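Endoglucanase (Humicola insolens, PDB 1DYS) hydrolyses internal beta-1,4-glucosidic linkages of cellulose as a family 6 glycoside hydrolase, contributing to the recycling of plant biomass. Local coordinates at residues Glu137-Ile141 with Leu179-Asn183; Arg214-Val220 with Thr261-Gln267. All coordinates share one frame; numbering follows the deposited sequence. Where two conformers were deposited one is given.

Contact 1. Residues Glu137-Ile141 with Leu179-Asn183; sequences EPDAI and LDVAN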
loop_
_atom_site.group_PDB
_atom_site.type_symbol
_atom_site.label_atom_id
_atom_site.label_comp_id
_atom_site.label_asym_id
_atom_site.label_seq_id
_atom_site.Cartn_x
_atom_site.Cartn_y
_atom_site.Cartn_z
ATOM N N GLU A 137 -17.512 2.089 -2.390
ATOM C CA GLU A 137 -16.431 2.500 -3.250
ATOM C C GLU A 137 -16.195 3.983 -3.437
ATOM O O GLU A 137 -16.505 4.666 -4.437
ATOM C CB GLU A 137 -16.655 1.851 -4.645
ATOM C CG GLU A 137 -16.595 0.323 -4.634
ATOM C CD GLU A 137 -15.194 -0.248 -4.337
ATOM O OE1 GLU A 137 -14.215 0.516 -4.376
ATOM O OE2 GLU A 137 -15.120 -1.466 -4.167
ATOM N N PRO A 138 -15.596 4.593 -2.437
ATOM C CA PRO A 138 -15.213 5.994 -2.413
ATOM C C PRO A 138 -14.528 6.396 -3.718
ATOM O O PRO A 138 -13.674 5.758 -4.310
ATOM C CB PRO A 138 -14.255 6.145 -1.228
ATOM C CG PRO A 138 -14.782 5.049 -0.312
ATOM C CD PRO A 138 -15.171 3.878 -1.204
ATOM N N ASP A 139 -14.964 7.530 -4.255
ATOM C CA ASP A 139 -14.550 8.226 -5.439
ATOM C C ASP A 139 -14.792 7.471 -6.741
ATOM O O ASP A 139 -14.338 7.984 -7.754
ATOM C CB ASP A 139 -13.074 8.697 -5.389
ATOM C CG ASP A 139 -12.912 9.744 -4.311
ATOM O OD1 ASP A 139 -13.941 10.438 -4.040
ATOM O OD2 ASP A 139 -11.801 9.927 -3.763
ATOM N N ALA A 140 -15.387 6.271 -6.739
ATOM C CA ALA A 140 -15.519 5.541 -8.015
ATOM C C ALA A 140 -16.382 6.359 -8.977
ATOM O O ALA A 140 -16.006 6.489 -10.118
ATOM C CB ALA A 140 -16.117 4.153 -7.805
ATOM N N ILE A 141 -17.539 6.805 -8.509
ATOM C CA ILE A 141 -18.386 7.615 -9.435
ATOM C C ILE A 141 -17.727 8.876 -9.899
ATOM O O ILE A 141 -17.844 9.280 -11.073
ATOM C CB ILE A 141 -19.728 7.824 -8.738
ATOM C CG1 ILE A 141 -20.448 6.471 -8.708
ATOM C CG2 ILE A 141 -20.597 8.854 -9.471
ATOM C CD1 ILE A 141 -21.737 6.530 -7.923
ATOM N N LEU A 179 -23.947 4.851 -1.635
ATOM C CA LEU A 179 -23.043 4.882 -2.784
ATOM C C LEU A 179 -22.277 6.188 -2.812
ATOM O O LEU A 179 -22.845 7.288 -2.772
ATOM C CB LEU A 179 -23.879 4.619 -4.054
ATOM C CG LEU A 179 -23.178 4.643 -5.393
ATOM C CD1 LEU A 179 -22.097 3.561 -5.453
ATOM C CD2 LEU A 179 -24.205 4.428 -6.518
ATOM N N ASP A 180 -20.935 6.069 -2.842
ATOM C CA ASP A 180 -20.129 7.286 -2.685
ATOM C C ASP A 180 -20.231 8.205 -3.869
ATOM O O ASP A 180 -20.232 7.720 -4.997
ATOM C CB ASP A 180 -18.649 6.880 -2.409
ATOM C CG ASP A 180 -17.964 8.198 -2.073
ATOM O OD1 ASP A 180 -18.168 8.652 -0.971
ATOM O OD2 ASP A 180 -17.285 8.767 -2.931
ATOM N N VAL A 181 -20.433 9.511 -3.632
ATOM C CA VAL A 181 -20.442 10.493 -4.698
ATOM C C VAL A 181 -19.418 11.598 -4.428
ATOM O O VAL A 181 -19.576 12.774 -4.774
ATOM C CB VAL A 181 -21.849 11.062 -4.990
ATOM C CG1 VAL A 181 -22.803 9.949 -5.366
ATOM C CG2 VAL A 181 -22.430 11.686 -3.715
ATOM N N ALA A 182 -18.189 11.211 -4.051
ATOM C CA ALA A 182 -17.037 12.112 -3.953
ATOM C C ALA A 182 -17.287 13.282 -3.024
ATOM O O ALA A 182 -17.594 13.083 -1.860
ATOM C CB ALA A 182 -16.664 12.554 -5.372
ATOM N N ASN A 183 -17.135 14.533 -3.488
ATOM C CA ASN A 183 -17.390 15.671 -2.590
ATOM C C ASN A 183 -17.910 16.789 -3.485
ATOM O O ASN A 183 -17.778 16.725 -4.717
ATOM C CB ASN A 183 -16.174 16.076 -1.778
ATOM C CG ASN A 183 -15.120 16.717 -2.629
ATOM O OD1 ASN A 183 -15.055 17.947 -2.715
ATOM N ND2 ASN A 183 -14.277 15.922 -3.275
HETATM O O HOH W 1 -18.476 5.813 -5.981
HETATM O O HOH W 2 -13.548 13.041 -3.357
#
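D180 reaches across to the turn at P138-D139, and one of its carboxylate oxygens does the gripping. OD2 of D180 accepts the backbone N of D139 at 2.9 Å along an almost straight bond (173° at the hydrogen), and the N of A182 lies 2.8 Å from the same D180 OD2. The two donors meet this oxygen from opposite faces of the carboxylate plane; the second makes an Asx turn. CG stands anti to the D180 backbone N (chi1 -172°), which carries the carboxylate out to the neighbouring turn, while OD1 bonds S217 OG and fixes the group's rotation. With an alanine here, the N-H groups of D139 and A182 would probably be left without their common acceptor, and both turns could shift. The hydrocarbon end is just as tight: CD1 of I141 presses on CG of L179 at 3.5 Å, closer than usual, the two side chains crossing at about a right angle, with I141 also packed against helix 190-207. These turns follow the C-terminal ends of neighbouring parallel strands 132-136 and 175-180, where the distorted beta/alpha barrel of family 6 cellulases carries its active site; D139 is the probable proton donor and N183 probably binds substrate. A type II turn over E137-A140 leads into helix 140-146. Between the backbones, a water fills the middle, accepting from I141 N at 2.9 Å and lying 2.8 Å from both E137 O and D180 O. Looser still is the catalytic edge. There, OD1 of D139 overhangs A182 and touches its CA and CB, and no direct bond joins it to N183. A second water bridges them, 2.7 Å from D139 OD1 and 3.0 Å from N183 ND2.

Contact 2. Residues Arg214-Val220 with Thr261-Gln267; sequences RGFSSNV and TQFIIDQ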
loop_
_atom_site.group_PDB
_atom_site.type_symbol
_atom_site.label_atom_id
_atom_site.label_comp_id
_atom_site.label_asym_id
_atom_site.label_seq_id
_atom_site.Cartn_x
_atom_site.Cartn_y
_atom_site.Cartn_z
ATOM N N ARG A 214 -29.838 3.130 0.005
ATOM C CA ARG A 214 -30.529 4.153 0.804
ATOM C C ARG A 214 -30.231 5.539 0.275
ATOM O O ARG A 214 -31.014 6.483 0.344
ATOM C CB ARG A 214 -30.108 4.031 2.275
ATOM C CG ARG A 214 -30.427 5.255 3.131
ATOM C CD ARG A 214 -31.936 5.436 3.289
ATOM N NE ARG A 214 -32.178 6.548 4.233
ATOM C CZ ARG A 214 -33.443 6.909 4.519
ATOM N NH1 ARG A 214 -34.482 6.301 3.951
ATOM N NH2 ARG A 214 -33.634 7.914 5.365
ATOM N N GLY A 215 -29.021 5.704 -0.267
ATOM C CA GLY A 215 -28.561 6.963 -0.742
ATOM C C GLY A 215 -27.037 6.977 -0.918
ATOM O O GLY A 215 -26.531 6.078 -1.578
ATOM N N PHE A 216 -26.435 8.090 -0.524
ATOM C CA PHE A 216 -25.066 8.398 -0.935
ATOM C C PHE A 216 -24.137 8.815 0.195
ATOM O O PHE A 216 -24.665 9.236 1.221
ATOM C CB PHE A 216 -25.080 9.586 -1.963
ATOM C CG PHE A 216 -26.147 9.327 -3.023
ATOM C CD1 PHE A 216 -25.910 8.392 -4.006
ATOM C CD2 PHE A 216 -27.395 9.947 -2.934
ATOM C CE1 PHE A 216 -26.876 8.072 -4.947
ATOM C CE2 PHE A 216 -28.348 9.633 -3.881
ATOM C CZ PHE A 216 -28.109 8.706 -4.870
ATOM N N SER A 217 -22.821 8.806 -0.056
ATOM C CA SER A 217 -21.919 9.362 0.959
ATOM C C SER A 217 -21.107 10.459 0.276
ATOM O O SER A 217 -20.939 10.415 -0.945
ATOM C CB SER A 217 -21.003 8.298 1.571
ATOM O OG SER A 217 -20.240 7.592 0.575
ATOM N N SER A 218 -20.613 11.421 1.059
ATOM C CA SER A 218 -19.785 12.482 0.470
ATOM C C SER A 218 -18.803 13.004 1.506
ATOM O O SER A 218 -18.956 12.792 2.712
ATOM C CB SER A 218 -20.663 13.597 -0.084
ATOM O OG SER A 218 -21.213 14.342 0.995
ATOM N N ASN A 219 -17.767 13.667 0.975
ATOM C CA ASN A 219 -16.695 14.253 1.763
ATOM C C ASN A 219 -15.810 13.191 2.411
ATOM O O ASN A 219 -15.037 13.575 3.333
ATOM C CB ASN A 219 -17.225 15.212 2.851
ATOM C CG ASN A 219 -16.280 16.372 3.167
ATOM O OD1 ASN A 219 -15.762 16.925 2.197
ATOM N ND2 ASN A 219 -16.145 16.671 4.458
ATOM N N VAL A 220 -15.928 11.920 2.023
ATOM C CA VAL A 220 -15.103 10.889 2.661
ATOM C C VAL A 220 -13.648 11.172 2.317
ATOM O O VAL A 220 -13.216 11.364 1.194
ATOM C CB VAL A 220 -15.500 9.472 2.211
ATOM C CG1 VAL A 220 -14.498 8.488 2.834
ATOM C CG2 VAL A 220 -16.948 9.218 2.609
ATOM N N THR A 261 -32.281 9.604 -2.419
ATOM C CA THR A 261 -31.803 10.952 -2.133
ATOM C C THR A 261 -30.940 11.155 -0.897
ATOM O O THR A 261 -30.391 12.261 -0.769
ATOM C CB THR A 261 -33.090 11.799 -1.836
ATOM O OG1 THR A 261 -33.858 11.148 -0.819
ATOM C CG2 THR A 261 -33.954 11.949 -3.076
ATOM N N GLN A 262 -30.844 10.235 0.027
ATOM C CA GLN A 262 -30.308 10.440 1.355
ATOM C C GLN A 262 -28.795 10.370 1.511
ATOM O O GLN A 262 -28.206 9.451 0.985
ATOM C CB GLN A 262 -30.957 9.497 2.373
ATOM C CG GLN A 262 -32.485 9.649 2.389
ATOM C CD GLN A 262 -32.919 11.075 2.723
ATOM O OE1 GLN A 262 -33.420 11.777 1.859
ATOM N NE2 GLN A 262 -32.708 11.527 3.950
ATOM N N PHE A 263 -28.215 11.321 2.250
ATOM C CA PHE A 263 -26.759 11.351 2.380
ATOM C C PHE A 263 -26.251 11.033 3.778
ATOM O O PHE A 263 -26.899 11.280 4.778
ATOM C CB PHE A 263 -26.226 12.782 2.118
ATOM C CG PHE A 263 -25.973 13.068 0.673
ATOM C CD1 PHE A 263 -27.039 13.153 -0.213
ATOM C CD2 PHE A 263 -24.701 13.140 0.126
ATOM C CE1 PHE A 263 -26.849 13.365 -1.548
ATOM C CE2 PHE A 263 -24.500 13.385 -1.205
ATOM C CZ PHE A 263 -25.572 13.492 -2.093
ATOM N N ILE A 264 -25.004 10.571 3.857
ATOM C CA ILE A 264 -24.239 10.514 5.097
ATOM C C ILE A 264 -22.969 11.311 4.747
ATOM O O ILE A 264 -22.550 11.191 3.616
ATOM C CB ILE A 264 -23.875 9.224 5.804
ATOM C CG1 ILE A 264 -23.207 8.245 4.822
ATOM C CG2 ILE A 264 -25.162 8.620 6.378
ATOM C CD1 ILE A 264 -22.963 6.858 5.365
ATOM N N ILE A 265 -22.541 12.242 5.604
ATOM C CA ILE A 265 -21.461 13.159 5.198
ATOM C C ILE A 265 -20.329 13.095 6.209
ATOM O O ILE A 265 -20.509 13.216 7.406
ATOM C CB ILE A 265 -21.936 14.630 5.179
ATOM C CG1 ILE A 265 -22.962 14.792 4.053
ATOM C CG2 ILE A 265 -20.776 15.595 4.907
ATOM C CD1 ILE A 265 -23.420 16.175 3.726
ATOM N N ASP A 266 -19.112 12.835 5.716
ATOM C CA ASP A 266 -17.956 12.677 6.598
ATOM C C ASP A 266 -17.583 14.070 7.127
ATOM O O ASP A 266 -17.522 15.006 6.320
ATOM C CB ASP A 266 -16.757 12.196 5.756
ATOM C CG ASP A 266 -15.617 11.603 6.572
ATOM O OD1 ASP A 266 -15.603 11.570 7.820
ATOM O OD2 ASP A 266 -14.629 11.128 5.921
ATOM N N GLN A 267 -17.352 14.162 8.434
ATOM C CA GLN A 267 -16.783 15.375 9.013
ATOM C C GLN A 267 -15.615 14.953 9.890
ATOM O O GLN A 267 -15.223 15.657 10.804
ATOM C CB GLN A 267 -17.766 16.215 9.861
ATOM C CG GLN A 267 -18.859 16.896 9.046
ATOM C CD GLN A 267 -18.315 18.061 8.226
ATOM O OE1 GLN A 267 -18.226 19.190 8.719
ATOM N NE2 GLN A 267 -17.948 17.773 7.005
HETATM O O HOH W 3 -33.422 7.594 -0.414
#
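R214 lays one face of its guanidinium over CG of Q262, at the start of two adjacent parallel strands, 215-218 and 262-266, in the beta/alpha barrel sheet; its NE forms a salt bridge with D304. At G215 the backbone angles alone call for glycine, and a CB would also strike Q262 O, which lies only 3.0 Å from G215 CA. F216 bonds the neighbouring strand through both its N and its O: its N donates to Q262 O (2.7 Å) and its O accepts from I264 N (3.0 Å). With CG held beside the backbone N (chi1 -47°), F216 brings CB over the face of the F263 ring, 4.0 Å from the centroid, while the two rings lie oblique, planes at 52°. S217 sends CB against I264 CG1 on the other side of the sheet. S218 continues the pairing, N to I264 O and O from D266 N. Past the strand, ND2 of N219 donates to D266 O at 2.9 Å, nearly straight (175°) and within its own amide plane; Q267 NE2 reaches that oxygen from the opposite face of the carbonyl plane. At V220, CA packs 3.3 Å from D266 OD2, an oxygen that accepts hydrogen bonds from S221 N and K310 N, while D266 OD1 bonds V309 N.

Coming from the N terminus, the chain runs up strand 132-136, turns at E137-I141 and passes through helices 140-146 and 150-169 before strand 175-180 returns it; contact 1 closes that excursion. Helix 190-207 then carries it over to strand 215-218. From there a long loop and helix 243-255 lead back to strand 262-266, where contact 2 shuts a second, separate loop. The two loops follow in series, neither nesting nor crossing. They meet where strand 175-180 lies beside strand 215-218: L179 N is 2.9 Å from G215 O, a probable hydrogen bond. Four consecutive parallel strands of the barrel are thereby joined side by side.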